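Local coordinates for glutamine cyclotransferase (Xanthomonas campestris, PDB 3MBR), which probably acts as a glutaminyl cyclase, converting N-terminal glutamine to pyroglutamate, and is a calcium-binding beta-propeller protein, at residues Thr123-Lys128 / Val137-Val142; Lys141-Gly146 / Ser179-Ala184; Val12-His17 / Trp225-Glu230. The protein carries 1 engineered substitution. All coordinates share one frame; numbering follows the deposited sequence.

Interaction 1 (Thr123-Lys128 / Val137-Val142); sequences TAVIRK and VGSIKV
Ile126 and Val142 meet because both direct a branch back beside their own backbone N: Ile126 CG1 stands anti to the carbonyl carbon (chi1 -62°), and Val142 CG2 does the same. With CD1 extended beyond CG1, Ile126 CD1 comes to 3.5 Å from Val142 CG2, closer than ordinary van der Waals contact. The two side chains run at a slant to one another. Ile140 lies on the same face of the sheet, its CB 4.3 Å from Ile126 CB, and Tyr118 of strand 117-120 packs on both isoleucines. Leu155, a calcium-site residue, has its side chain about 5 Å from that of Ile126.

The pairing is an antiparallel beta hairpin, strands 125-129 and 136-144, forming the outer part of one blade of the propeller. Its bonds begin at Ala124 O, which receives Val142 N at 2.9 Å in a straight bond (180° at the hydrogen). Ile126 and Ile140 then exchange both of their backbone bonds. Beyond them the second strand carries a classic beta bulge, where Val137 and Gly138 both face Lys128. Lys128 O takes a good bond from Val137 N at 2.8 Å and a weak one from Gly138 N at 3.3 Å. In return Lys128 N donates to Gly138 O from well above the carbonyl plane, 57° out of it.

On the opposite face, Val125 lays CG1 3.8 Å from Ser139 CB. Lys141, bent about its CB-CG bond and again about CD-CE, brings NZ to 3.7 Å from Ala124 CB. Arg127 projects from this face too, but its guanidinium is engaged by Asp121 in a salt bridge and by Pro104 O.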
loop_
_atom_site.group_PDB
_atom_site.type_symbol
_atom_site.label_atom_id
_atom_site.label_comp_id
_atom_site.label_asym_id
_atom_site.label_seq_id
_atom_site.Cartn_x
_atom_site.Cartn_y
_atom_site.Cartn_z
ATOM N N THR A 123 7.972 11.562 -0.256
ATOM C CA THR A 123 9.430 11.834 -0.269
ATOM C C THR A 123 10.211 10.520 -0.155
ATOM O O THR A 123 9.579 9.451 -0.067
ATOM C CB THR A 123 9.891 12.806 0.863
ATOM O OG1 THR A 123 9.908 12.079 2.093
ATOM C CG2 THR A 123 8.957 14.041 1.015
ATOM N N ALA A 124 11.545 10.564 -0.128
ATOM C CA ALA A 124 12.411 9.362 -0.036
ATOM C C ALA A 124 12.614 8.931 1.419
ATOM O O ALA A 124 13.291 7.943 1.701
ATOM C CB ALA A 124 13.777 9.546 -0.775
ATOM N N VAL A 125 12.033 9.700 2.333
ATOM C CA VAL A 125 12.244 9.359 3.770
ATOM C C VAL A 125 10.948 8.693 4.301
ATOM O O VAL A 125 9.896 9.381 4.442
ATOM C CB VAL A 125 12.548 10.622 4.553
ATOM C CG1 VAL A 125 12.642 10.322 6.041
ATOM C CG2 VAL A 125 13.814 11.222 4.027
ATOM N N ILE A 126 10.995 7.388 4.539
ATOM C CA ILE A 126 9.881 6.683 5.208
ATOM C C ILE A 126 9.951 6.896 6.743
ATOM O O ILE A 126 11.015 6.717 7.382
ATOM C CB ILE A 126 10.026 5.189 4.950
ATOM C CG1 ILE A 126 9.936 4.851 3.453
ATOM C CG2 ILE A 126 9.039 4.337 5.769
ATOM C CD1 ILE A 126 10.252 3.538 3.175
ATOM N N ARG A 127 8.811 7.283 7.295
ATOM C CA ARG A 127 8.689 7.538 8.751
ATOM C C ARG A 127 8.342 6.225 9.468
ATOM O O ARG A 127 7.443 5.476 9.078
ATOM C CB ARG A 127 7.622 8.579 9.014
ATOM C CG ARG A 127 7.691 9.879 8.144
ATOM C CD ARG A 127 6.477 10.810 8.402
ATOM N NE ARG A 127 6.367 11.962 7.487
ATOM C CZ ARG A 127 5.417 12.916 7.490
ATOM N NH1 ARG A 127 4.470 13.001 8.435
ATOM N NH2 ARG A 127 5.436 13.875 6.529
ATOM N N LYS A 128 9.004 6.001 10.602
ATOM C CA LYS A 128 8.672 4.834 11.443
ATOM C C LYS A 128 7.884 5.373 12.651
ATOM O O LYS A 128 8.371 6.269 13.367
ATOM C CB LYS A 128 9.962 4.158 11.839
ATOM C CG LYS A 128 9.884 2.822 12.528
ATOM C CD LYS A 128 11.373 2.281 12.719
ATOM C CE LYS A 128 11.477 0.879 13.254
ATOM N NZ LYS A 128 12.847 0.612 13.905
ATOM N N VAL A 137 9.146 7.779 15.589
ATOM C CA VAL A 137 10.281 7.302 16.403
ATOM C C VAL A 137 11.534 6.959 15.597
ATOM O O VAL A 137 12.596 6.695 16.152
ATOM C CB VAL A 137 9.862 6.105 17.322
ATOM C CG1 VAL A 137 8.740 6.561 18.284
ATOM C CG2 VAL A 137 9.381 4.923 16.523
ATOM N N GLY A 138 11.459 7.077 14.287
ATOM C CA GLY A 138 12.623 6.764 13.468
ATOM C C GLY A 138 12.321 7.033 12.013
ATOM O O GLY A 138 11.284 7.585 11.694
ATOM N N SER A 139 13.321 6.781 11.165
ATOM C CA SER A 139 13.092 6.856 9.719
ATOM C C SER A 139 14.029 5.975 8.934
ATOM O O SER A 139 15.002 5.440 9.461
ATOM C CB SER A 139 13.196 8.300 9.257
ATOM O OG SER A 139 14.453 8.835 9.582
ATOM N N ILE A 140 13.707 5.824 7.662
ATOM C CA ILE A 140 14.532 5.078 6.726
ATOM C C ILE A 140 14.634 5.961 5.496
ATOM O O ILE A 140 13.592 6.305 4.855
ATOM C CB ILE A 140 13.879 3.728 6.287
ATOM C CG1 ILE A 140 13.787 2.735 7.475
ATOM C CG2 ILE A 140 14.693 3.074 5.130
ATOM C CD1 ILE A 140 12.739 1.629 7.272
ATOM N N LYS A 141 15.875 6.305 5.116
ATOM C CA LYS A 141 16.086 6.998 3.855
ATOM C C LYS A 141 16.325 5.960 2.786
ATOM O O LYS A 141 17.245 5.173 2.885
ATOM C CB LYS A 141 17.306 7.905 3.944
ATOM C CG LYS A 141 17.293 8.971 2.877
ATOM C CD LYS A 141 17.696 8.503 1.465
ATOM C CE LYS A 141 18.207 9.717 0.647
ATOM N NZ LYS A 141 17.103 10.732 0.444
ATOM N N VAL A 142 15.421 5.920 1.803
ATOM C CA VAL A 142 15.471 4.900 0.784
ATOM C C VAL A 142 16.342 5.371 -0.380
ATOM O O VAL A 142 16.175 6.445 -0.917
ATOM C CB VAL A 142 14.077 4.591 0.301
ATOM C CG1 VAL A 142 14.120 3.418 -0.663
ATOM C CG2 VAL A 142 13.193 4.244 1.514
#

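Interaction 2 (Lys141-Gly146 / Ser179-Ala184); sequences KVTAGG and SGKVVA
Ser179 and Gly180 bring the turn that leads into strand 182-187 against Lys141 and Val142, joining strand 136-144 of one propeller blade to the approach to the edge strand 182-187 of the next, by a single bridge between Thr143 and Lys181. Ser179 shapes this turn from within: its OG accepts Lys181 N at 3.0 Å, an ST turn. Gly180, having no side chain, lets the backbones come close where a CB would run into Lys141 O; its CA sits 3.5 Å from that oxygen in a CA-H...O contact. Gly180 O is approached by two groups, accepting a hydrogen bond from Thr143 N at 3.0 Å, with the donor 41° above the carbonyl plane, and a CA-H...O contact from Val142 CA. Lys181 points its CB away, yet its CG passes 4.0 Å from Thr143 OG1. Val182 turns toward the neighbouring blade. Its N donates to Thr143 O at 2.9 Å, almost in line with the carbonyl, while CG2, anti to its own carbonyl carbon, packs 3.8 Å from Ala144 CB and also reaches Val142 CG1. Past the bridge, a water takes over the link, accepting from Gly145 N at 2.9 Å and donating to Val182 O at 2.8 Å.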
loop_
_atom_site.group_PDB
_atom_site.type_symbol
_atom_site.label_atom_id
_atom_site.label_comp_id
_atom_site.label_asym_id
_atom_site.label_seq_id
_atom_site.Cartn_x
_atom_site.Cartn_y
_atom_site.Cartn_z
ATOM N N LYS A 141 15.875 6.305 5.116
ATOM C CA LYS A 141 16.086 6.998 3.855
ATOM C C LYS A 141 16.325 5.960 2.786
ATOM O O LYS A 141 17.245 5.173 2.885
ATOM C CB LYS A 141 17.306 7.905 3.944
ATOM C CG LYS A 141 17.293 8.971 2.877
ATOM C CD LYS A 141 17.696 8.503 1.465
ATOM C CE LYS A 141 18.207 9.717 0.647
ATOM N NZ LYS A 141 17.103 10.732 0.444
ATOM N N VAL A 142 15.421 5.920 1.803
ATOM C CA VAL A 142 15.471 4.900 0.784
ATOM C C VAL A 142 16.342 5.371 -0.380
ATOM O O VAL A 142 16.175 6.445 -0.917
ATOM C CB VAL A 142 14.077 4.591 0.301
ATOM C CG1 VAL A 142 14.120 3.418 -0.663
ATOM C CG2 VAL A 142 13.193 4.244 1.514
ATOM N N THR A 143 17.244 4.512 -0.757
ATOM C CA THR A 143 18.090 4.775 -1.969
ATOM C C THR A 143 18.170 3.599 -2.915
ATOM O O THR A 143 18.065 2.443 -2.495
ATOM C CB THR A 143 19.528 5.236 -1.617
ATOM O OG1 THR A 143 20.195 4.244 -0.787
ATOM C CG2 THR A 143 19.475 6.637 -0.897
ATOM N N ALA A 144 18.303 3.886 -4.205
ATOM C CA ALA A 144 18.526 2.820 -5.205
ATOM C C ALA A 144 19.763 3.142 -5.991
ATOM O O ALA A 144 19.788 4.184 -6.665
ATOM C CB ALA A 144 17.292 2.755 -6.134
ATOM N N GLY A 145 20.759 2.276 -5.844
ATOM C CA GLY A 145 22.105 2.500 -6.392
ATOM C C GLY A 145 22.564 3.866 -5.944
ATOM O O GLY A 145 23.284 4.540 -6.719
ATOM N N GLY A 146 22.177 4.288 -4.742
ATOM C CA GLY A 146 22.587 5.606 -4.196
ATOM C C GLY A 146 21.714 6.845 -4.476
ATOM O O GLY A 146 21.978 7.926 -3.946
ATOM N N SER A 179 19.198 -0.682 6.038
ATOM C CA SER A 179 20.145 0.200 5.287
ATOM C C SER A 179 19.387 1.225 4.432
ATOM O O SER A 179 19.904 2.284 4.003
ATOM C CB SER A 179 21.029 -0.695 4.404
ATOM O OG SER A 179 20.209 -1.225 3.336
ATOM N N GLY A 180 18.125 0.898 4.164
ATOM C CA GLY A 180 17.311 1.719 3.289
ATOM C C GLY A 180 17.617 1.473 1.814
ATOM O O GLY A 180 16.960 2.084 0.959
ATOM N N LYS A 181 18.487 0.509 1.521
ATOM C CA LYS A 181 18.916 0.309 0.126
ATOM C C LYS A 181 17.923 -0.636 -0.561
ATOM O O LYS A 181 17.455 -1.627 0.017
ATOM C CB LYS A 181 20.371 -0.212 0.014
ATOM C CG LYS A 181 21.427 0.739 0.588
ATOM C CD LYS A 181 22.775 0.034 0.782
ATOM C CE LYS A 181 23.424 -0.385 -0.541
ATOM N NZ LYS A 181 24.898 -0.631 -0.354
ATOM N N VAL A 182 17.629 -0.301 -1.810
ATOM C CA VAL A 182 16.803 -1.135 -2.666
ATOM C C VAL A 182 17.678 -2.308 -2.998
ATOM O O VAL A 182 18.792 -2.099 -3.499
ATOM C CB VAL A 182 16.301 -0.409 -3.944
ATOM C CG1 VAL A 182 15.552 -1.400 -4.866
ATOM C CG2 VAL A 182 15.331 0.761 -3.548
ATOM N N VAL A 183 17.187 -3.507 -2.721
ATOM C CA VAL A 183 17.876 -4.746 -3.089
ATOM C C VAL A 183 17.437 -5.385 -4.404
ATOM O O VAL A 183 18.177 -6.159 -5.010
ATOM C CB VAL A 183 17.953 -5.753 -1.948
ATOM C CG1 VAL A 183 18.630 -5.046 -0.733
ATOM C CG2 VAL A 183 16.593 -6.275 -1.602
ATOM N N ALA A 184 16.247 -5.040 -4.886
ATOM C CA ALA A 184 15.800 -5.557 -6.175
ATOM C C ALA A 184 14.641 -4.737 -6.630
ATOM O O ALA A 184 13.865 -4.210 -5.804
ATOM C CB ALA A 184 15.297 -6.979 -6.116
HETATM O O HOH W 1 20.441 0.191 -3.847
#

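Interaction 3 (Val12-His17 / Trp225-Glu230); sequences VKRYPH and WPMLYE
Tyr15 and Glu230 lie nearly in one plane, ring and carboxylate only 12° apart, and the phenol OH donates to Glu230 OE2 at 2.7 Å, meeting it nearly in line with the C-O bond. The extended chain of Glu230 carries the carboxylate out to this point, and its other oxygen, OE1, is paired with Arg232 in a salt bridge. Lys13 CG lies over one face of the Tyr15 ring, toward the rim, and Leu228 CD2 approaches the ring's CD1 at 3.8 Å.

Arg14 and Tyr229, on the other face of the sheet, are instead almost perpendicular, their flat groups 84° apart. Tyr229 CE2 sits over the guanidinium face, 3.4 Å from Arg14 NH1, so the arginine is at the edge of the ring. Met227 flanks the same side chain, with SD 3.8 Å from Arg14 CD.

At the strand end His17 places CG anti to the backbone N (chi1 -180°). Its ND1 donates to Trp225 O at 2.7 Å within the ring plane, and its NE2 bonds to Glu35, so both nitrogens fix the ring's rotation. His17 N adds a bond to Pro226 O. At the other end Val12 and Lys13 both face Glu230, a classic beta bulge in which Glu230 O accepts Val12 N at 2.8 Å and, weakly, Lys13 N. The N-terminal strand thus completes the four-stranded blade of C-terminal strands as its outermost strand, the Velcro closure of a beta-propeller.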
loop_
_atom_site.group_PDB
_atom_site.type_symbol
_atom_site.label_atom_id
_atom_site.label_comp_id
_atom_site.label_asym_id
_atom_site.label_seq_id
_atom_site.Cartn_x
_atom_site.Cartn_y
_atom_site.Cartn_z
ATOM N N VAL A 12 0.305 -16.257 -10.099
ATOM C CA VAL A 12 -0.296 -17.476 -9.587
ATOM C C VAL A 12 -1.782 -17.541 -10.015
ATOM O O VAL A 12 -2.277 -18.593 -10.484
ATOM C CB VAL A 12 -0.179 -17.527 -8.010
ATOM C CG1 VAL A 12 -0.911 -18.715 -7.408
ATOM C CG2 VAL A 12 1.242 -17.421 -7.526
ATOM N N LYS A 13 -2.518 -16.478 -9.746
ATOM C CA LYS A 13 -3.938 -16.467 -9.911
ATOM C C LYS A 13 -4.449 -15.063 -10.135
ATOM O O LYS A 13 -3.903 -14.146 -9.543
ATOM C CB LYS A 13 -4.621 -17.134 -8.669
ATOM C CG LYS A 13 -6.053 -17.394 -8.864
ATOM C CD LYS A 13 -6.489 -18.375 -7.717
ATOM C CE LYS A 13 -8.000 -18.588 -7.693
ATOM N NZ LYS A 13 -8.430 -19.667 -6.664
ATOM N N ARG A 14 -5.491 -14.950 -10.966
ATOM C CA ARG A 14 -6.175 -13.649 -11.190
ATOM C C ARG A 14 -7.440 -13.754 -10.446
ATOM O O ARG A 14 -8.150 -14.790 -10.543
ATOM C CB ARG A 14 -6.432 -13.379 -12.689
ATOM C CG ARG A 14 -5.096 -13.391 -13.410
ATOM C CD ARG A 14 -5.214 -13.394 -14.979
ATOM N NE ARG A 14 -3.843 -13.579 -15.533
ATOM C CZ ARG A 14 -3.135 -12.677 -16.223
ATOM N NH1 ARG A 14 -3.676 -11.498 -16.608
ATOM N NH2 ARG A 14 -1.880 -12.984 -16.577
ATOM N N TYR A 15 -7.817 -12.685 -9.785
ATOM C CA TYR A 15 -9.090 -12.590 -9.034
ATOM C C TYR A 15 -9.838 -11.364 -9.559
ATOM O O TYR A 15 -9.226 -10.417 -9.981
ATOM C CB TYR A 15 -8.776 -12.371 -7.543
ATOM C CG TYR A 15 -7.981 -13.463 -6.891
ATOM C CD1 TYR A 15 -6.600 -13.475 -6.945
ATOM C CD2 TYR A 15 -8.673 -14.491 -6.205
ATOM C CE1 TYR A 15 -5.878 -14.486 -6.338
ATOM C CE2 TYR A 15 -7.928 -15.535 -5.571
ATOM C CZ TYR A 15 -6.519 -15.484 -5.625
ATOM O OH TYR A 15 -5.810 -16.460 -4.908
ATOM N N PRO A 16 -11.146 -11.366 -9.512
ATOM C CA PRO A 16 -11.903 -10.166 -9.934
ATOM C C PRO A 16 -11.622 -8.972 -9.019
ATOM O O PRO A 16 -11.545 -9.146 -7.798
ATOM C CB PRO A 16 -13.367 -10.587 -9.817
ATOM C CG PRO A 16 -13.381 -11.930 -9.161
ATOM C CD PRO A 16 -11.998 -12.447 -8.968
ATOM N N HIS A 17 -11.567 -7.771 -9.609
ATOM C CA HIS A 17 -11.511 -6.579 -8.803
ATOM C C HIS A 17 -12.532 -5.597 -9.324
ATOM O O HIS A 17 -12.756 -5.500 -10.564
ATOM C CB HIS A 17 -10.099 -5.959 -8.943
ATOM C CG HIS A 17 -9.860 -4.689 -8.143
ATOM N ND1 HIS A 17 -9.606 -3.474 -8.769
ATOM C CD2 HIS A 17 -9.698 -4.468 -6.811
ATOM C CE1 HIS A 17 -9.368 -2.536 -7.839
ATOM N NE2 HIS A 17 -9.432 -3.115 -6.632
ATOM N N TRP A 225 -8.470 -1.219 -11.733
ATOM C CA TRP A 225 -8.016 -2.467 -12.398
ATOM C C TRP A 225 -9.180 -3.481 -12.419
ATOM O O TRP A 225 -9.920 -3.613 -11.442
ATOM C CB TRP A 225 -6.860 -3.112 -11.685
ATOM C CG TRP A 225 -5.546 -2.415 -11.912
ATOM C CD1 TRP A 225 -5.314 -1.099 -12.224
ATOM C CD2 TRP A 225 -4.260 -3.018 -11.734
ATOM N NE1 TRP A 225 -3.947 -0.861 -12.259
ATOM C CE2 TRP A 225 -3.292 -2.017 -11.973
ATOM C CE3 TRP A 225 -3.836 -4.295 -11.357
ATOM C CZ2 TRP A 225 -1.887 -2.253 -11.838
ATOM C CZ3 TRP A 225 -2.454 -4.557 -11.241
ATOM C CH2 TRP A 225 -1.512 -3.571 -11.474
ATOM N N PRO A 226 -9.282 -4.284 -13.494
ATOM C CA PRO A 226 -10.368 -5.286 -13.570
ATOM C C PRO A 226 -10.004 -6.538 -12.780
ATOM O O PRO A 226 -10.901 -7.377 -12.527
ATOM C CB PRO A 226 -10.481 -5.613 -15.066
ATOM C CG PRO A 226 -9.066 -5.370 -15.555
ATOM C CD PRO A 226 -8.572 -4.163 -14.768
ATOM N N MET A 227 -8.759 -6.669 -12.344
ATOM C CA MET A 227 -8.276 -7.846 -11.652
ATOM C C MET A 227 -7.329 -7.462 -10.539
ATOM O O MET A 227 -6.755 -6.388 -10.504
ATOM C CB MET A 227 -7.497 -8.769 -12.612
ATOM C CG MET A 227 -8.406 -9.381 -13.728
ATOM S SD MET A 227 -7.622 -10.500 -14.816
ATOM C CE MET A 227 -7.046 -9.328 -16.082
ATOM N N LEU A 228 -7.242 -8.394 -9.626
ATOM C CA LEU A 228 -6.273 -8.403 -8.548
ATOM C C LEU A 228 -5.420 -9.646 -8.779
ATOM O O LEU A 228 -5.984 -10.723 -9.048
ATOM C CB LEU A 228 -6.988 -8.346 -7.171
ATOM C CG LEU A 228 -6.122 -8.536 -5.908
ATOM C CD1 LEU A 228 -6.590 -7.688 -4.832
ATOM C CD2 LEU A 228 -6.068 -10.007 -5.572
ATOM N N TYR A 229 -4.121 -9.517 -8.660
ATOM C CA TYR A 229 -3.215 -10.660 -8.986
ATOM C C TYR A 229 -2.510 -11.170 -7.770
ATOM O O TYR A 229 -1.987 -10.404 -6.980
ATOM C CB TYR A 229 -2.123 -10.218 -9.937
ATOM C CG TYR A 229 -2.668 -9.731 -11.264
ATOM C CD1 TYR A 229 -2.970 -8.370 -11.453
ATOM C CD2 TYR A 229 -2.854 -10.585 -12.313
ATOM C CE1 TYR A 229 -3.455 -7.907 -12.647
ATOM C CE2 TYR A 229 -3.321 -10.110 -13.536
ATOM C CZ TYR A 229 -3.683 -8.775 -13.676
ATOM O OH TYR A 229 -4.109 -8.316 -14.895
ATOM N N GLU A 230 -2.488 -12.489 -7.598
ATOM C CA GLU A 230 -1.557 -13.123 -6.642
ATOM C C GLU A 230 -0.312 -13.423 -7.453
ATOM O O GLU A 230 -0.385 -14.072 -8.487
ATOM C CB GLU A 230 -2.183 -14.445 -6.105
ATOM C CG GLU A 230 -1.273 -15.168 -5.129
ATOM C CD GLU A 230 -1.906 -16.429 -4.577
ATOM O OE1 GLU A 230 -1.147 -17.220 -3.996
ATOM O OE2 GLU A 230 -3.139 -16.603 -4.715
#

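Overall arrangement
From the N terminus, residues 12-17 come first, but their partners, 225-230, lie near the end of the chain, so interaction 3 closes a loop of some two hundred residues and joins the two ends of the propeller in one blade. Interactions 1 and 2 are nested inside it. Interaction 1 closes a short hairpin between 123-128 and 137-142; interaction 2 begins on the same strand, sharing Lys141 and Val142, and closes a loop of 32 residues by reaching 179-184 in the next blade. The two touch directly, Ile140 CG2 lying 3.5 Å from Gly180 CA. Interaction 3 lies across the chain's centre from interaction 1, their centres about 31 Å apart.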